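Local coordinates for protein extracellular ligand-binding receptor (PDB 4Q6B) that binds leucine between its two lobes and probably serves as the substrate-binding component of an ABC-type amino-acid transporter, at residues G29-V34 / R276-P281; Q268-A273 / Q280-Y285. All blocks are in the same frame, centred on the assembly; numbering follows the deposited sequence.

Contact 1: residues G29-V34 / R276-P281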
loop_
_atom_site.group_PDB
_atom_site.type_symbol
_atom_site.label_atom_id
_atom_site.label_comp_id
_atom_site.label_asym_id
_atom_site.label_seq_id
_atom_site.Cartn_x
_atom_site.Cartn_y
_atom_site.Cartn_z
ATOM N N GLY A 29 -5.970 6.214 -12.489
ATOM C CA GLY A 29 -7.018 5.892 -11.511
ATOM C C GLY A 29 -7.611 7.144 -10.869
ATOM O O GLY A 29 -8.838 7.228 -10.690
ATOM N N LEU A 30 -6.747 8.108 -10.524
ATOM C CA LEU A 30 -7.191 9.420 -10.021
ATOM C C LEU A 30 -8.083 10.093 -11.043
ATOM O O LEU A 30 -9.161 10.624 -10.684
ATOM C CB LEU A 30 -6.022 10.377 -9.723
ATOM C CG LEU A 30 -4.946 9.919 -8.739
ATOM C CD1 LEU A 30 -3.783 10.889 -8.769
ATOM C CD2 LEU A 30 -5.548 9.870 -7.307
ATOM N N GLU A 31 -7.663 10.120 -12.306
ATOM C CA GLU A 31 -8.408 10.861 -13.334
ATOM C C GLU A 31 -9.790 10.242 -13.601
ATOM O O GLU A 31 -10.785 10.948 -13.728
ATOM C CB GLU A 31 -7.569 10.975 -14.625
ATOM C CG GLU A 31 -8.282 11.610 -15.826
ATOM C CD GLU A 31 -7.483 11.534 -17.132
ATOM O OE1 GLU A 31 -7.433 10.447 -17.781
ATOM O OE2 GLU A 31 -6.913 12.579 -17.512
ATOM N N LEU A 32 -9.852 8.922 -13.619
ATOM C CA LEU A 32 -11.141 8.236 -13.738
ATOM C C LEU A 32 -12.096 8.609 -12.588
ATOM O O LEU A 32 -13.289 8.766 -12.815
ATOM C CB LEU A 32 -10.927 6.717 -13.789
ATOM C CG LEU A 32 -12.124 5.897 -14.262
ATOM C CD1 LEU A 32 -12.474 6.068 -15.757
ATOM C CD2 LEU A 32 -11.926 4.407 -13.979
ATOM N N ALA A 33 -11.593 8.725 -11.364
ATOM C CA ALA A 33 -12.479 9.085 -10.225
ATOM C C ALA A 33 -12.981 10.516 -10.291
ATOM O O ALA A 33 -14.136 10.789 -9.997
ATOM C CB ALA A 33 -11.755 8.851 -8.931
ATOM N N VAL A 34 -12.079 11.424 -10.637
ATOM C CA VAL A 34 -12.463 12.810 -10.770
ATOM C C VAL A 34 -13.535 12.952 -11.851
ATOM O O VAL A 34 -14.516 13.718 -11.692
ATOM C CB VAL A 34 -11.238 13.640 -11.134
ATOM C CG1 VAL A 34 -11.678 15.057 -11.482
ATOM C CG2 VAL A 34 -10.278 13.659 -9.952
ATOM N N ARG A 276 -12.042 0.415 -20.401
ATOM C CA ARG A 276 -12.584 1.151 -21.538
ATOM C C ARG A 276 -11.883 2.482 -21.797
ATOM O O ARG A 276 -11.644 2.859 -22.956
ATOM C CB ARG A 276 -14.089 1.381 -21.356
ATOM C CG ARG A 276 -14.679 2.325 -22.384
ATOM C CD ARG A 276 -16.148 2.030 -22.608
ATOM N NE ARG A 276 -17.023 2.862 -21.783
ATOM C CZ ARG A 276 -17.717 3.902 -22.247
ATOM N NH1 ARG A 276 -17.630 4.239 -23.531
ATOM N NH2 ARG A 276 -18.498 4.609 -21.433
ATOM N N GLU A 277 -11.564 3.195 -20.729
ATOM C CA GLU A 277 -10.916 4.496 -20.873
ATOM C C GLU A 277 -9.415 4.383 -21.199
ATOM O O GLU A 277 -8.896 5.178 -22.013
ATOM C CB GLU A 277 -11.131 5.320 -19.593
ATOM C CG GLU A 277 -10.520 6.721 -19.656
ATOM C CD GLU A 277 -11.148 7.617 -20.736
ATOM O OE1 GLU A 277 -12.385 7.544 -20.951
ATOM O OE2 GLU A 277 -10.404 8.402 -21.371
ATOM N N TYR A 278 -8.730 3.397 -20.613
ATOM C CA TYR A 278 -7.245 3.364 -20.656
ATOM C C TYR A 278 -6.673 2.179 -21.422
ATOM O O TYR A 278 -5.494 2.186 -21.776
ATOM C CB TYR A 278 -6.606 3.484 -19.257
ATOM C CG TYR A 278 -7.061 4.733 -18.562
ATOM C CD1 TYR A 278 -6.695 5.989 -19.047
ATOM C CD2 TYR A 278 -7.900 4.668 -17.455
ATOM C CE1 TYR A 278 -7.125 7.156 -18.450
ATOM C CE2 TYR A 278 -8.341 5.844 -16.839
ATOM C CZ TYR A 278 -7.957 7.064 -17.347
ATOM O OH TYR A 278 -8.389 8.236 -16.747
ATOM N N GLY A 279 -7.496 1.175 -21.711
ATOM C CA GLY A 279 -7.070 0.160 -22.660
ATOM C C GLY A 279 -6.110 -0.845 -22.054
ATOM O O GLY A 279 -5.407 -1.547 -22.778
ATOM N N GLN A 280 -6.121 -0.949 -20.728
ATOM C CA GLN A 280 -5.344 -1.969 -20.030
ATOM C C GLN A 280 -5.946 -2.144 -18.632
ATOM O O GLN A 280 -6.729 -1.293 -18.178
ATOM C CB GLN A 280 -3.870 -1.557 -19.965
ATOM C CG GLN A 280 -3.674 -0.216 -19.363
ATOM C CD GLN A 280 -2.272 0.371 -19.588
ATOM O OE1 GLN A 280 -1.256 -0.303 -19.389
ATOM N NE2 GLN A 280 -2.220 1.648 -19.981
ATOM N N PRO A 281 -5.613 -3.250 -17.948
ATOM C CA PRO A 281 -6.194 -3.509 -16.630
ATOM C C PRO A 281 -5.699 -2.499 -15.587
ATOM O O PRO A 281 -4.558 -2.053 -15.696
ATOM C CB PRO A 281 -5.609 -4.872 -16.268
ATOM C CG PRO A 281 -5.184 -5.473 -17.545
ATOM C CD PRO A 281 -4.679 -4.321 -18.336
#
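Y278 and E31 meet because of how each leaves its helix. The tyrosine CG stands beside its own backbone N and anti to the carbonyl carbon (chi1 -57°), which sends the ring across to helix 26-39. The E31 chain runs out extended, with CG anti to the backbone N (chi1 174°), and lays its carboxylate at the far end of that ring. There Y278 OH donates a hydrogen bond to E31 OE1 at 2.6 Å. The carboxylate oxygen takes it with its anti lone pair, the one turned away from OE2. OE1 lies at the ring edge, in its plane, and the two flat groups are only 16° apart. Carboxylate and phenol are therefore nearly coplanar.

L32 packs on the other flank of the hydroxyl end, with its CB 4.1 Å from Y278 CE2. Its CD1 also reaches E277 CB, at 4.1 Å, as the two side chains run alongside each other, pointing opposite ways. E277 bends at chi2 and sets its CG over the centre of one face of the Y278 ring, 3.4 Å above the plane. The E277 carboxylate stays near the E31 one, with OE2 5.1 Å from E31 OE1. The hydroxyl bond from Y278 would probably offset part of the repulsion between these like charges. A phenylalanine in place of Y278 would probably leave E31 OE1 without its hydroxyl donor and its carboxylate freer to turn.

Helix 265-278 ends at Y278, and G279 follows with positive phi, a conformation that favours glycine. The contact is surface packing, with one hydrogen bond, between helices distant in sequence. It fits the type I periplasmic binding protein fold, in which a lobe is built from segments far apart in the chain.

Contact 2: residues Q268-A273 / Q280-Y285. With LEU (leucine), chain B.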
loop_
_atom_site.group_PDB
_atom_site.type_symbol
_atom_site.label_atom_id
_atom_site.label_comp_id
_atom_site.label_asym_id
_atom_site.label_seq_id
_atom_site.Cartn_x
_atom_site.Cartn_y
_atom_site.Cartn_z
ATOM N N GLN A 268 -16.315 -4.356 -10.109
ATOM C CA GLN A 268 -16.463 -4.636 -11.538
ATOM C C GLN A 268 -16.814 -3.396 -12.350
ATOM O O GLN A 268 -16.367 -3.289 -13.493
ATOM C CB GLN A 268 -17.488 -5.768 -11.820
ATOM C CG GLN A 268 -17.003 -7.106 -11.215
ATOM C CD GLN A 268 -15.607 -7.470 -11.718
ATOM O OE1 GLN A 268 -15.344 -7.461 -12.941
ATOM N NE2 GLN A 268 -14.748 -7.889 -10.795
ATOM N N ASP A 269 -17.581 -2.446 -11.788
ATOM C CA ASP A 269 -17.859 -1.219 -12.541
ATOM C C ASP A 269 -16.551 -0.458 -12.827
ATOM O O ASP A 269 -16.324 0.048 -13.960
ATOM C CB ASP A 269 -18.849 -0.350 -11.766
ATOM C CG ASP A 269 -19.116 0.963 -12.432
ATOM O OD1 ASP A 269 -19.729 0.966 -13.504
ATOM O OD2 ASP A 269 -18.683 2.009 -11.888
ATOM N N PHE A 270 -15.697 -0.389 -11.809
ATOM C CA PHE A 270 -14.401 0.268 -11.935
ATOM C C PHE A 270 -13.503 -0.430 -12.961
ATOM O O PHE A 270 -12.873 0.245 -13.828
ATOM C CB PHE A 270 -13.735 0.300 -10.566
ATOM C CG PHE A 270 -12.266 0.625 -10.601
ATOM C CD1 PHE A 270 -11.863 1.915 -10.822
ATOM C CD2 PHE A 270 -11.300 -0.389 -10.442
ATOM C CE1 PHE A 270 -10.481 2.234 -10.846
ATOM C CE2 PHE A 270 -9.900 -0.064 -10.440
ATOM C CZ PHE A 270 -9.512 1.253 -10.664
ATOM N N VAL A 271 -13.402 -1.755 -12.866
ATOM C CA VAL A 271 -12.502 -2.498 -13.767
ATOM C C VAL A 271 -12.914 -2.267 -15.234
ATOM O O VAL A 271 -12.056 -2.026 -16.109
ATOM C CB VAL A 271 -12.470 -4.006 -13.395
ATOM C CG1 VAL A 271 -11.983 -4.842 -14.568
ATOM C CG2 VAL A 271 -11.590 -4.212 -12.166
ATOM N N GLU A 272 -14.223 -2.352 -15.515
ATOM C CA GLU A 272 -14.725 -2.133 -16.864
ATOM C C GLU A 272 -14.499 -0.694 -17.345
ATOM O O GLU A 272 -14.050 -0.472 -18.484
ATOM C CB GLU A 272 -16.212 -2.464 -16.954
ATOM C CG GLU A 272 -16.788 -2.251 -18.353
ATOM C CD GLU A 272 -16.139 -3.133 -19.423
ATOM O OE1 GLU A 272 -15.510 -4.164 -19.069
ATOM O OE2 GLU A 272 -16.268 -2.792 -20.625
ATOM N N ALA A 273 -14.821 0.274 -16.489
ATOM C CA ALA A 273 -14.629 1.686 -16.830
ATOM C C ALA A 273 -13.153 1.969 -17.086
ATOM O O ALA A 273 -12.808 2.674 -18.052
ATOM C CB ALA A 273 -15.155 2.590 -15.706
ATOM N N GLN A 280 -6.121 -0.949 -20.728
ATOM C CA GLN A 280 -5.344 -1.969 -20.030
ATOM C C GLN A 280 -5.946 -2.144 -18.632
ATOM O O GLN A 280 -6.729 -1.293 -18.178
ATOM C CB GLN A 280 -3.870 -1.557 -19.965
ATOM C CG GLN A 280 -3.674 -0.216 -19.363
ATOM C CD GLN A 280 -2.272 0.371 -19.588
ATOM O OE1 GLN A 280 -1.256 -0.303 -19.389
ATOM N NE2 GLN A 280 -2.220 1.648 -19.981
ATOM N N PRO A 281 -5.613 -3.250 -17.948
ATOM C CA PRO A 281 -6.194 -3.509 -16.630
ATOM C C PRO A 281 -5.699 -2.499 -15.587
ATOM O O PRO A 281 -4.558 -2.053 -15.696
ATOM C CB PRO A 281 -5.609 -4.872 -16.268
ATOM C CG PRO A 281 -5.184 -5.473 -17.545
ATOM C CD PRO A 281 -4.679 -4.321 -18.336
ATOM N N PRO A 282 -6.533 -2.161 -14.609
ATOM C CA PRO A 282 -6.003 -1.262 -13.570
ATOM C C PRO A 282 -5.025 -1.987 -12.647
ATOM O O PRO A 282 -5.129 -3.207 -12.455
ATOM C CB PRO A 282 -7.249 -0.844 -12.788
ATOM C CG PRO A 282 -8.215 -2.016 -12.973
ATOM C CD PRO A 282 -7.958 -2.502 -14.393
ATOM N N THR A 283 -4.085 -1.233 -12.086
ATOM C CA THR A 283 -3.182 -1.726 -11.044
ATOM C C THR A 283 -3.801 -1.504 -9.651
ATOM O O THR A 283 -4.804 -0.789 -9.499
ATOM C CB THR A 283 -1.883 -0.928 -11.074
ATOM O OG1 THR A 283 -2.186 0.479 -10.947
ATOM C CG2 THR A 283 -1.145 -1.137 -12.393
ATOM N N SER A 284 -3.192 -2.106 -8.630
ATOM C CA SER A 284 -3.613 -1.852 -7.243
ATOM C C SER A 284 -3.496 -0.354 -6.877
ATOM O O SER A 284 -4.293 0.168 -6.095
ATOM C CB SER A 284 -2.766 -2.708 -6.300
ATOM O OG SER A 284 -1.407 -2.286 -6.336
ATOM N N TYR A 285 -2.491 0.325 -7.418
ATOM C CA TYR A 285 -2.363 1.773 -7.155
ATOM C C TYR A 285 -3.424 2.635 -7.846
ATOM O O TYR A 285 -3.917 3.623 -7.247
ATOM C CB TYR A 285 -0.948 2.254 -7.546
ATOM C CG TYR A 285 0.092 1.464 -6.787
ATOM C CD1 TYR A 285 0.246 1.620 -5.423
ATOM C CD2 TYR A 285 0.817 0.465 -7.436
ATOM C CE1 TYR A 285 1.190 0.844 -4.715
ATOM C CE2 TYR A 285 1.735 -0.306 -6.754
ATOM C CZ TYR A 285 1.917 -0.114 -5.394
ATOM O OH TYR A 285 2.843 -0.911 -4.738
HETATM N N LEU B . 4.583 0.452 0.803
HETATM C CA LEU B . 5.775 1.233 0.455
HETATM C C LEU B . 6.114 2.218 1.562
HETATM O O LEU B . 7.125 2.904 1.507
HETATM C CB LEU B . 5.532 1.975 -0.859
HETATM C CG LEU B . 5.440 0.852 -1.898
HETATM C CD1 LEU B . 4.236 1.028 -2.775
HETATM C CD2 LEU B . 6.705 0.674 -2.726
HETATM O OXT LEU B . 5.367 2.288 2.549
#
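From 280-285, P282 alone packs against 268-273, and no hydrogen bond crosses between the segments. Its ring rests against both F270 and V271. P282 CB and CG both meet the far end of the phenylalanine ring, with P282 CG 3.6 Å from F270 CE2 and P282 CB 3.7 Å from F270 CZ. The approach is oblique, and the two side chains lie alongside each other with their ends pointing opposite ways. F270 gets there with its CG anti to the backbone N (chi1 165°), which carries the ring end nearer to the proline than its CB is.

V271 touches more loosely. Its CG2 branch lies 4.1 Å from P282 CG, and its side chain is nearly perpendicular to that of the proline. The touching atoms are all carbon, and F270 and P282 are buried, so this is apolar packing.

The chain then turns into the next helix. T283 is its N-cap, and T283 OG1 bonds to A286 N. Two residues beyond the N-cap, Y285 belongs to the leucine pocket. Its OH is 3.1 Å from CD1 of the bound leucine, a close approach to a methyl group.

The contact thus packs helix 265-278 against the loop that leads into helix 284-301. The F270 ring also meets Y290 of helix 284-301 and L32 of helix 26-39.

How the contacts relate
Contacts 1 and 2 lie side by side, their centres 7 Å apart. Both use helix 265-278: contact 1 its C-terminal end, contact 2 its middle. They also share Q280 and P281 in the loop that follows. L32 joins them directly. Its CD2 packs 4.0 Å from F270 CD1 and 4.1 Å from A273 CB, while its CB and CD1 serve contact 1. Helix 26-39 is thereby held against the same helix that takes P282. The packing in both contacts lies away from the ligand pocket. Only Y285, at the far end of 280-285, reaches the bound leucine, so contact 2 connects to the pocket through the chain.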